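Major centromere autoantigen B (Homo sapiens, PDB 1HLV) binds the CENP-B box of centromeric DNA through helix-turn-helix DNA-binding domains and kinks the DNA it recognises. Local coordinates at residues Ala83-Ile88 and Leu93-Ile98; Ile98-Lys103 and Gly121-Phe126; Lys103-Ala108 and Asp114-Ser119. All coordinates share one frame; numbering follows the deposited sequence.

Contact 1: Ala83-Ile88 and Leu93-Ile98; sequences AWFQQI and LPVKGI. With nucleotides of chain B.
V95 splits its two methyl groups between neighbouring aromatic residues of one helical turn, CG2 going to W84 and CG1 to F85. Its chi1 of 50° sets CG1 between the backbone N and the carbonyl carbon and turns CG2 away from the N, so that each branch meets its own partner. CG2 comes obliquely onto the far end of the indole, 3.7 Å from W84 CH2 and nearly as close to CZ3. CG1 stays by the root of the phenylalanine, 4.1 Å from F85 CB, while the F85 ring leads away from V95 and touches L100 and R130.

The other half of the contact is made by I88 and L93, where the chain comes back. I88 CG2 packs against L93 CB at 3.9 Å, the two side chains crossing at about a right angle. The other branch of I88 folds back along its own helix: I88 CD1 lies 3.5 Å above one face of the W84 ring, toward the rim. The indole is therefore held from two directions, by V95 near its six-membered end and by I88 over a face, and it also receives K103 in a cation-pi contact. Between the backbones, L93 N gives I88 O a hydrogen bond of 3.5 Å, which is weak.

Past V95 the chain reaches K96, the N-cap of helix 97-111, and then G97, whose CA lies 3.3 Å from OP1 of DA2 of chain B. With the phosphate this near the first turn, the helix end probably adds some electrostatic attraction for the DNA backbone. Helices 75-88 and 97-111, joined here by a short apolar-packed connection, are the first two helices of a three-helix, helix-turn-helix unit, as in the Tc5 transposase DNA-binding family.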
# COMPACT_ATOMS: atom_id res chain seq x y z
N ALA C 83 0.44 0.19 15.23
CA ALA C 83 1.01 -0.68 16.25
C ALA C 83 0.12 -0.67 17.48
O ALA C 83 -0.14 -1.71 18.08
CB ALA C 83 2.40 -0.21 16.61
N TRP C 84 -0.35 0.52 17.83
CA TRP C 84 -1.21 0.71 18.99
C TRP C 84 -2.54 -0.04 18.95
O TRP C 84 -2.80 -0.88 19.82
CB TRP C 84 -1.47 2.21 19.19
CG TRP C 84 -2.57 2.49 20.17
CD1 TRP C 84 -2.49 2.45 21.54
CD2 TRP C 84 -3.93 2.85 19.86
NE1 TRP C 84 -3.71 2.75 22.09
CE2 TRP C 84 -4.61 3.00 21.09
CE3 TRP C 84 -4.63 3.05 18.66
CZ2 TRP C 84 -5.97 3.35 21.15
CZ3 TRP C 84 -5.97 3.39 18.72
CH2 TRP C 84 -6.63 3.54 19.96
N PHE C 85 -3.38 0.24 17.96
CA PHE C 85 -4.67 -0.44 17.89
C PHE C 85 -4.55 -1.90 17.47
O PHE C 85 -5.44 -2.70 17.74
CB PHE C 85 -5.66 0.31 16.96
CG PHE C 85 -5.35 0.21 15.48
CD1 PHE C 85 -5.31 -1.03 14.83
CD2 PHE C 85 -5.19 1.36 14.72
CE1 PHE C 85 -5.12 -1.11 13.46
CE2 PHE C 85 -4.99 1.29 13.35
CZ PHE C 85 -4.96 0.06 12.71
N GLN C 86 -3.45 -2.23 16.82
CA GLN C 86 -3.22 -3.60 16.37
C GLN C 86 -2.92 -4.46 17.59
O GLN C 86 -3.05 -5.68 17.54
CB GLN C 86 -2.04 -3.63 15.41
CG GLN C 86 -2.24 -4.54 14.23
CD GLN C 86 -1.31 -4.20 13.09
OE1 GLN C 86 -0.09 -4.23 13.22
NE2 GLN C 86 -1.90 -3.85 11.94
N GLN C 87 -2.53 -3.81 18.67
CA GLN C 87 -2.22 -4.48 19.92
C GLN C 87 -3.51 -4.70 20.70
O GLN C 87 -3.62 -5.62 21.52
CB GLN C 87 -1.24 -3.62 20.72
CG GLN C 87 -0.77 -4.21 22.03
CD GLN C 87 0.33 -3.37 22.65
OE1 GLN C 87 0.17 -2.16 22.86
NE2 GLN C 87 1.46 -4.00 22.96
N ILE C 88 -4.50 -3.84 20.44
CA ILE C 88 -5.81 -3.93 21.08
C ILE C 88 -6.61 -5.03 20.39
O ILE C 88 -7.34 -5.79 21.03
CB ILE C 88 -6.59 -2.61 20.96
CG1 ILE C 88 -5.91 -1.51 21.78
CG2 ILE C 88 -8.04 -2.81 21.41
CD1 ILE C 88 -6.54 -0.13 21.61
N LEU C 93 -10.46 -7.32 20.65
CA LEU C 93 -11.31 -6.18 20.94
C LEU C 93 -11.34 -5.19 19.78
O LEU C 93 -10.37 -5.05 19.05
CB LEU C 93 -10.82 -5.46 22.19
CG LEU C 93 -10.74 -6.30 23.46
CD1 LEU C 93 -10.24 -5.42 24.59
CD2 LEU C 93 -12.10 -6.91 23.78
N PRO C 94 -12.47 -4.50 19.61
CA PRO C 94 -12.62 -3.52 18.53
C PRO C 94 -12.12 -2.17 19.04
O PRO C 94 -12.10 -1.93 20.25
CB PRO C 94 -14.13 -3.52 18.30
CG PRO C 94 -14.65 -3.62 19.72
CD PRO C 94 -13.74 -4.67 20.36
N VAL C 95 -11.72 -1.30 18.13
CA VAL C 95 -11.24 0.02 18.55
C VAL C 95 -12.21 1.08 18.06
O VAL C 95 -12.34 1.33 16.86
CB VAL C 95 -9.80 0.29 18.03
CG1 VAL C 95 -9.71 0.01 16.54
CG2 VAL C 95 -9.41 1.72 18.32
N LYS C 96 -12.90 1.71 19.00
CA LYS C 96 -13.87 2.74 18.65
C LYS C 96 -13.25 3.89 17.88
O LYS C 96 -12.23 4.45 18.29
CB LYS C 96 -14.56 3.25 19.93
CG LYS C 96 -15.41 2.19 20.62
CD LYS C 96 -16.15 2.73 21.83
CE LYS C 96 -17.17 1.71 22.34
NZ LYS C 96 -17.81 2.14 23.63
N GLY C 97 -13.87 4.24 16.76
CA GLY C 97 -13.37 5.32 15.93
C GLY C 97 -13.03 6.57 16.72
O GLY C 97 -12.08 7.27 16.41
N ILE C 98 -13.83 6.85 17.74
CA ILE C 98 -13.63 8.02 18.60
C ILE C 98 -12.31 7.91 19.38
O ILE C 98 -11.62 8.90 19.58
CB ILE C 98 -14.83 8.19 19.57
CG1 ILE C 98 -15.88 9.08 18.92
CG2 ILE C 98 -14.39 8.79 20.90
CD1 ILE C 98 -15.36 10.47 18.58
P DA B 2 -16.59 7.11 14.21
OP1 DA B 2 -16.37 5.74 14.74
OP2 DA B 2 -15.48 8.10 14.23
O5' DA B 2 -17.10 6.96 12.71
C5' DA B 2 -18.17 6.07 12.42
C4' DA B 2 -18.61 6.23 10.99
O4' DA B 2 -19.12 7.57 10.80
C3' DA B 2 -17.53 6.02 9.92
O3' DA B 2 -18.07 5.21 8.87
C2' DA B 2 -17.25 7.43 9.43
C1' DA B 2 -18.60 8.10 9.60
N9 DA B 2 -18.57 9.56 9.73
C8 DA B 2 -17.80 10.33 10.57
N7 DA B 2 -17.99 11.62 10.44
C5 DA B 2 -18.96 11.71 9.45
C6 DA B 2 -19.61 12.81 8.86
N6 DA B 2 -19.37 14.08 9.21
N1 DA B 2 -20.52 12.57 7.90
C2 DA B 2 -20.77 11.30 7.57
N3 DA B 2 -20.25 10.18 8.06
C4 DA B 2 -19.33 10.46 9.01

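Contact 2: Ile98-Lys103 and Gly121-Phe126; sequences IILKEK and GWLDRF. With nucleotides of chain A.
L100 and L123 both carry CG opposite the backbone N (chi1 -172° and -178°), which extends each leucine from its helix into the space between the two. Their branches meet obliquely, L100 CD2 standing 3.7 Å from L123 CD1. The same CD2 also comes up to the edge of the F126 ring, 4.4 Å from CE1, so one methyl serves two residues a turn apart. The other branch of L100, CD1, packs on F85 of helix 75-88, and F126 reaches L81 of that helix. This is the interior of a helix-turn-helix: helix 97-111 packs on the inner face of helix 120-129, whose other face lies in the major groove as the recognition helix. There G121 N donates to N7 of DG17 of chain A, 3.1 Å away at 155°. R125, its chain bent at chi3, lays one face of its guanidinium over C5 of DC15 of chain A, and NH1 gives a weak 3.3 Å hydrogen bond to OP2 of that nucleotide. The exact placement of the group is doubtful, since R125 NH2 comes too close to O6 of DG16 of chain A. W122 turns the edge of its indole to the phosphate of DC15 of chain A, with CD1 3.2 Å from OP1.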
# COMPACT_ATOMS: atom_id res chain seq x y z
N ILE C 98 -13.83 6.85 17.74
CA ILE C 98 -13.63 8.02 18.60
C ILE C 98 -12.31 7.91 19.38
O ILE C 98 -11.62 8.90 19.58
CB ILE C 98 -14.83 8.19 19.57
CG1 ILE C 98 -15.88 9.08 18.92
CG2 ILE C 98 -14.39 8.79 20.90
CD1 ILE C 98 -15.36 10.47 18.58
N ILE C 99 -11.98 6.70 19.81
CA ILE C 99 -10.74 6.50 20.55
C ILE C 99 -9.56 6.61 19.59
O ILE C 99 -8.50 7.11 19.94
CB ILE C 99 -10.74 5.12 21.23
CG1 ILE C 99 -11.91 5.02 22.21
CG2 ILE C 99 -9.44 4.90 21.96
CD1 ILE C 99 -11.94 6.14 23.24
N LEU C 100 -9.76 6.15 18.36
CA LEU C 100 -8.72 6.19 17.35
C LEU C 100 -8.31 7.63 17.06
O LEU C 100 -7.12 7.95 17.04
CB LEU C 100 -9.21 5.55 16.05
CG LEU C 100 -8.17 5.36 14.96
CD1 LEU C 100 -7.47 4.04 15.18
CD2 LEU C 100 -8.83 5.36 13.61
N LYS C 101 -9.29 8.51 16.85
CA LYS C 101 -8.99 9.91 16.55
C LYS C 101 -8.34 10.63 17.72
O LYS C 101 -7.56 11.56 17.54
CB LYS C 101 -10.26 10.65 16.15
CG LYS C 101 -10.03 12.12 15.89
CD LYS C 101 -11.28 12.77 15.35
CE LYS C 101 -11.04 14.24 15.07
NZ LYS C 101 -12.26 14.88 14.50
N GLU C 102 -8.68 10.19 18.92
CA GLU C 102 -8.15 10.78 20.14
C GLU C 102 -6.68 10.41 20.28
O GLU C 102 -5.82 11.25 20.58
CB GLU C 102 -8.96 10.24 21.31
CG GLU C 102 -8.64 10.81 22.66
CD GLU C 102 -9.54 10.22 23.72
OE1 GLU C 102 -10.78 10.41 23.62
OE2 GLU C 102 -9.03 9.55 24.65
N LYS C 103 -6.40 9.14 20.05
CA LYS C 103 -5.04 8.62 20.13
C LYS C 103 -4.13 9.26 19.09
O LYS C 103 -2.98 9.54 19.36
CB LYS C 103 -5.07 7.10 19.95
CG LYS C 103 -3.71 6.44 20.05
CD LYS C 103 -3.09 6.64 21.42
CE LYS C 103 -1.82 5.81 21.57
NZ LYS C 103 -1.19 5.98 22.91
N GLY C 121 -10.85 14.12 6.25
CA GLY C 121 -10.23 13.58 5.05
C GLY C 121 -9.14 12.60 5.38
O GLY C 121 -9.09 11.49 4.85
N TRP C 122 -8.25 13.01 6.28
CA TRP C 122 -7.15 12.16 6.69
C TRP C 122 -7.65 10.86 7.32
O TRP C 122 -7.17 9.77 6.97
CB TRP C 122 -6.26 12.87 7.71
CG TRP C 122 -5.33 11.92 8.37
CD1 TRP C 122 -4.17 11.41 7.85
CD2 TRP C 122 -5.55 11.23 9.60
NE1 TRP C 122 -3.66 10.45 8.68
CE2 TRP C 122 -4.48 10.31 9.76
CE3 TRP C 122 -6.54 11.29 10.59
CZ2 TRP C 122 -4.39 9.46 10.86
CZ3 TRP C 122 -6.45 10.45 11.69
CH2 TRP C 122 -5.38 9.54 11.81
N LEU C 123 -8.59 10.97 8.25
CA LEU C 123 -9.11 9.79 8.94
C LEU C 123 -9.78 8.83 7.99
O LEU C 123 -9.54 7.63 8.06
CB LEU C 123 -10.11 10.21 10.03
CG LEU C 123 -10.71 9.08 10.87
CD1 LEU C 123 -9.61 8.24 11.49
CD2 LEU C 123 -11.58 9.69 11.95
N ASP C 124 -10.59 9.35 7.08
CA ASP C 124 -11.27 8.51 6.12
C ASP C 124 -10.23 7.79 5.26
O ASP C 124 -10.27 6.57 5.12
CB ASP C 124 -12.20 9.35 5.24
CG ASP C 124 -12.97 8.50 4.26
OD1 ASP C 124 -13.00 8.84 3.06
OD2 ASP C 124 -13.55 7.48 4.69
N ARG C 125 -9.30 8.55 4.70
CA ARG C 125 -8.25 7.96 3.87
C ARG C 125 -7.46 6.92 4.63
O ARG C 125 -7.13 5.87 4.08
CB ARG C 125 -7.30 9.04 3.37
CG ARG C 125 -7.73 9.66 2.09
CD ARG C 125 -6.92 10.91 1.85
NE ARG C 125 -7.82 11.97 1.47
CZ ARG C 125 -7.97 13.10 2.14
NH1 ARG C 125 -7.27 13.34 3.25
NH2 ARG C 125 -8.87 13.97 1.72
N PHE C 126 -7.13 7.21 5.88
CA PHE C 126 -6.39 6.25 6.68
C PHE C 126 -7.21 4.97 6.80
O PHE C 126 -6.71 3.88 6.54
CB PHE C 126 -6.10 6.82 8.07
CG PHE C 126 -5.40 5.86 8.99
CD1 PHE C 126 -5.93 5.56 10.24
CD2 PHE C 126 -4.20 5.25 8.61
CE1 PHE C 126 -5.28 4.68 11.09
CE2 PHE C 126 -3.54 4.36 9.46
CZ PHE C 126 -4.08 4.08 10.71
P DC A 15 -3.17 12.42 4.05
OP1 DC A 15 -2.46 12.36 5.35
OP2 DC A 15 -4.44 11.67 3.87
O5' DC A 15 -3.43 13.92 3.64
C5' DC A 15 -2.35 14.79 3.38
C4' DC A 15 -2.85 16.20 3.25
O4' DC A 15 -3.30 16.43 1.89
C3' DC A 15 -4.06 16.42 4.16
O3' DC A 15 -3.86 17.36 5.20
C2' DC A 15 -5.18 16.88 3.24
C1' DC A 15 -4.54 17.10 1.87
N1 DC A 15 -5.40 16.46 0.87
C2 DC A 15 -6.11 17.25 -0.04
O2 DC A 15 -5.91 18.47 -0.05
N3 DC A 15 -6.99 16.66 -0.88
C4 DC A 15 -7.15 15.33 -0.86
N4 DC A 15 -8.05 14.79 -1.69
C5 DC A 15 -6.39 14.50 0.01
C6 DC A 15 -5.53 15.10 0.85
P DG A 16 -4.83 17.30 6.48
OP1 DG A 16 -4.02 17.46 7.72
OP2 DG A 16 -5.68 16.10 6.32
O5' DG A 16 -5.75 18.58 6.27
C5' DG A 16 -5.17 19.81 5.85
C4' DG A 16 -6.26 20.79 5.49
O4' DG A 16 -6.95 20.31 4.30
C3' DG A 16 -7.33 20.93 6.57
O3' DG A 16 -7.81 22.28 6.57
C2' DG A 16 -8.40 19.96 6.13
C1' DG A 16 -8.31 20.01 4.61
N9 DG A 16 -8.64 18.76 3.94
C8 DG A 16 -8.38 17.49 4.37
N7 DG A 16 -8.78 16.57 3.53
C5 DG A 16 -9.35 17.29 2.49
C6 DG A 16 -9.98 16.83 1.29
O6 DG A 16 -10.17 15.68 0.91
N1 DG A 16 -10.41 17.90 0.51
C2 DG A 16 -10.28 19.22 0.84
N2 DG A 16 -10.76 20.10 -0.04
N3 DG A 16 -9.71 19.66 1.95
C4 DG A 16 -9.27 18.64 2.72
P DG A 17 -8.35 22.94 7.94
OP1 DG A 17 -7.92 24.36 7.90
OP2 DG A 17 -8.01 22.09 9.11
O5' DG A 17 -9.93 22.87 7.77
C5' DG A 17 -10.56 23.43 6.63
C4' DG A 17 -11.91 22.78 6.43
O4' DG A 17 -11.78 21.53 5.71
C3' DG A 17 -12.64 22.43 7.73
O3' DG A 17 -14.03 22.68 7.56
C2' DG A 17 -12.44 20.94 7.84
C1' DG A 17 -12.59 20.59 6.38
N9 DG A 17 -12.21 19.25 5.96
C8 DG A 17 -11.51 18.30 6.66
N7 DG A 17 -11.40 17.17 6.02
C5 DG A 17 -12.05 17.39 4.82
C6 DG A 17 -12.27 16.53 3.72
O6 DG A 17 -11.92 15.35 3.59
N1 DG A 17 -12.98 17.17 2.71
C2 DG A 17 -13.42 18.47 2.75
N2 DG A 17 -14.08 18.91 1.66
N3 DG A 17 -13.23 19.28 3.77
C4 DG A 17 -12.54 18.68 4.76

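Contact 3: Lys103-Ala108 and Asp114-Ser119; sequences KALRIA and DDFTAS. With nucleotides of chain A.
F116 sets the CD2-CE2 side of its ring against the 103-108 part of helix 97-111, and the two alanines one turn apart take it up. A chi1 of -174° carries CG away from the backbone N and directs the ring at the helix, where CD2 lies 3.4 Å from A108 CB and CE2 lies 3.8 Å from A104 CB. A108 CB comes at the ring obliquely. The A104 carbonyl, which already accepts the A108 N-H, is also close to CE2. Over the middle of one ring face lies A118 N, 3.4 Å above the plane, because the loop folds back across its own phenylalanine.

L105 makes the second patch. Its CD2 reaches over to A118 CB at 3.5 Å and touches T117 O at 3.7 Å, so that branch lies against A118 and the T117 carbonyl. A118 itself has left-handed helical backbone angles, and directly after it S119 is the N-cap residue just ahead of the recognition helix. S119 OG is gripped twice: it accepts from W122 N and donates to OP2 of DG16 of chain A at 2.7 Å, tying the helix start to the DNA.

The loop is the turn of the helix-turn-helix, joining helix 97-111 to helix 120-129. Helix 75-88 packs alongside through L77, which touches both A108 and F116, while W122 of the recognition helix meets the F116 ring edge-to-face.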
# COMPACT_ATOMS: atom_id res chain seq x y z
N LYS C 103 -6.40 9.14 20.05
CA LYS C 103 -5.04 8.62 20.13
C LYS C 103 -4.13 9.26 19.09
O LYS C 103 -2.98 9.54 19.36
CB LYS C 103 -5.07 7.10 19.95
CG LYS C 103 -3.71 6.44 20.05
CD LYS C 103 -3.09 6.64 21.42
CE LYS C 103 -1.82 5.81 21.57
NZ LYS C 103 -1.19 5.98 22.91
N ALA C 104 -4.66 9.49 17.89
CA ALA C 104 -3.88 10.09 16.82
C ALA C 104 -3.46 11.52 17.16
O ALA C 104 -2.34 11.95 16.86
CB ALA C 104 -4.65 10.07 15.52
N LEU C 105 -4.37 12.27 17.77
CA LEU C 105 -4.07 13.65 18.14
C LEU C 105 -3.00 13.69 19.24
O LEU C 105 -2.21 14.64 19.29
CB LEU C 105 -5.34 14.37 18.59
CG LEU C 105 -6.32 14.71 17.46
CD1 LEU C 105 -7.59 15.33 18.04
CD2 LEU C 105 -5.67 15.67 16.46
N ARG C 106 -2.97 12.68 20.10
CA ARG C 106 -1.98 12.62 21.17
C ARG C 106 -0.60 12.26 20.63
O ARG C 106 0.40 12.80 21.08
CB ARG C 106 -2.37 11.58 22.22
CG ARG C 106 -3.51 11.97 23.13
CD ARG C 106 -3.97 10.75 23.89
NE ARG C 106 -5.11 10.99 24.77
CZ ARG C 106 -5.84 10.02 25.31
NH1 ARG C 106 -5.54 8.75 25.05
NH2 ARG C 106 -6.85 10.31 26.12
N ILE C 107 -0.56 11.32 19.69
CA ILE C 107 0.69 10.91 19.07
C ILE C 107 1.25 12.11 18.32
O ILE C 107 2.46 12.36 18.34
CB ILE C 107 0.46 9.73 18.10
CG1 ILE C 107 -0.04 8.51 18.88
CG2 ILE C 107 1.75 9.38 17.37
CD1 ILE C 107 -0.33 7.28 18.01
N ALA C 108 0.38 12.88 17.67
CA ALA C 108 0.82 14.05 16.93
C ALA C 108 1.48 15.08 17.85
O ALA C 108 2.43 15.75 17.45
CB ALA C 108 -0.35 14.69 16.19
N ASP C 114 2.49 19.90 14.84
CA ASP C 114 1.51 20.92 15.20
C ASP C 114 0.44 21.13 14.15
O ASP C 114 -0.62 21.69 14.44
CB ASP C 114 2.22 22.25 15.47
CG ASP C 114 3.41 22.10 16.39
OD1 ASP C 114 3.32 21.30 17.35
OD2 ASP C 114 4.43 22.78 16.16
N ASP C 115 0.69 20.68 12.94
CA ASP C 115 -0.29 20.86 11.88
C ASP C 115 -1.24 19.69 11.71
O ASP C 115 -2.17 19.77 10.90
CB ASP C 115 0.42 21.17 10.56
CG ASP C 115 0.88 22.62 10.48
OD1 ASP C 115 0.71 23.36 11.48
OD2 ASP C 115 1.42 23.01 9.42
N PHE C 116 -1.02 18.61 12.45
CA PHE C 116 -1.91 17.47 12.33
C PHE C 116 -3.22 17.86 12.97
O PHE C 116 -3.24 18.45 14.05
CB PHE C 116 -1.38 16.24 13.03
CG PHE C 116 -2.20 15.02 12.80
CD1 PHE C 116 -2.35 14.51 11.51
CD2 PHE C 116 -2.83 14.37 13.85
CE1 PHE C 116 -3.11 13.37 11.27
CE2 PHE C 116 -3.60 13.23 13.64
CZ PHE C 116 -3.74 12.72 12.34
N THR C 117 -4.32 17.52 12.31
CA THR C 117 -5.64 17.86 12.80
C THR C 117 -6.52 16.63 12.90
O THR C 117 -7.62 16.69 13.43
CB THR C 117 -6.26 18.91 11.84
OG1 THR C 117 -6.19 20.20 12.45
CG2 THR C 117 -7.68 18.57 11.49
N ALA C 118 -6.01 15.50 12.43
CA ALA C 118 -6.79 14.26 12.43
C ALA C 118 -8.07 14.55 11.64
O ALA C 118 -9.13 14.01 11.94
CB ALA C 118 -7.11 13.82 13.85
N SER C 119 -7.94 15.41 10.63
CA SER C 119 -9.03 15.82 9.75
C SER C 119 -9.89 14.67 9.23
O SER C 119 -9.44 13.53 9.15
CB SER C 119 -8.47 16.60 8.55
OG SER C 119 -8.02 15.72 7.53
P DG A 16 -4.83 17.30 6.48
OP1 DG A 16 -4.02 17.46 7.72
OP2 DG A 16 -5.68 16.10 6.32
O5' DG A 16 -5.75 18.58 6.27
C5' DG A 16 -5.17 19.81 5.85
C4' DG A 16 -6.26 20.79 5.49
O4' DG A 16 -6.95 20.31 4.30
C3' DG A 16 -7.33 20.93 6.57
O3' DG A 16 -7.81 22.28 6.57
C2' DG A 16 -8.40 19.96 6.13
C1' DG A 16 -8.31 20.01 4.61
N9 DG A 16 -8.64 18.76 3.94
C8 DG A 16 -8.38 17.49 4.37
N7 DG A 16 -8.78 16.57 3.53
C5 DG A 16 -9.35 17.29 2.49
C6 DG A 16 -9.98 16.83 1.29
O6 DG A 16 -10.17 15.68 0.91
N1 DG A 16 -10.41 17.90 0.51
C2 DG A 16 -10.28 19.22 0.84
N2 DG A 16 -10.76 20.10 -0.04
N3 DG A 16 -9.71 19.66 1.95
C4 DG A 16 -9.27 18.64 2.72
P DG A 17 -8.35 22.94 7.94
OP1 DG A 17 -7.92 24.36 7.90
OP2 DG A 17 -8.01 22.09 9.11
O5' DG A 17 -9.93 22.87 7.77
C5' DG A 17 -10.56 23.43 6.63
C4' DG A 17 -11.91 22.78 6.43
O4' DG A 17 -11.78 21.53 5.71
C3' DG A 17 -12.64 22.43 7.73
O3' DG A 17 -14.03 22.68 7.56
C2' DG A 17 -12.44 20.94 7.84
C1' DG A 17 -12.59 20.59 6.38
N9 DG A 17 -12.21 19.25 5.96
C8 DG A 17 -11.51 18.30 6.66
N7 DG A 17 -11.40 17.17 6.02
C5 DG A 17 -12.05 17.39 4.82
C6 DG A 17 -12.27 16.53 3.72
O6 DG A 17 -11.92 15.35 3.59
N1 DG A 17 -12.98 17.17 2.71
C2 DG A 17 -13.42 18.47 2.75
N2 DG A 17 -14.08 18.91 1.66
N3 DG A 17 -13.23 19.28 3.77
C4 DG A 17 -12.54 18.68 4.76

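How the contacts relate
Helix 97-111 is the common spine. Contact 1 packs the segment leading into it against the end part of helix 75-88, contact 2 its first turns against the recognition helix, and contact 3 its later turns against the loop leading there, nested inside the loop closed by contact 2. The centres of contacts 1 and 2 are about 11 Å apart, those of 2 and 3 about 9 Å. Between 1 and 2, F85 CD2 lies 3.5 Å from L100 CD1; between 2 and 3, W122 CZ3 lies 3.6 Å from F116 CZ. The DNA is met at each: contact 1 by a phosphate of chain B, while contacts 2 and 3 share DG16 and DG17 of chain A, with DC15 of chain A added at contact 2.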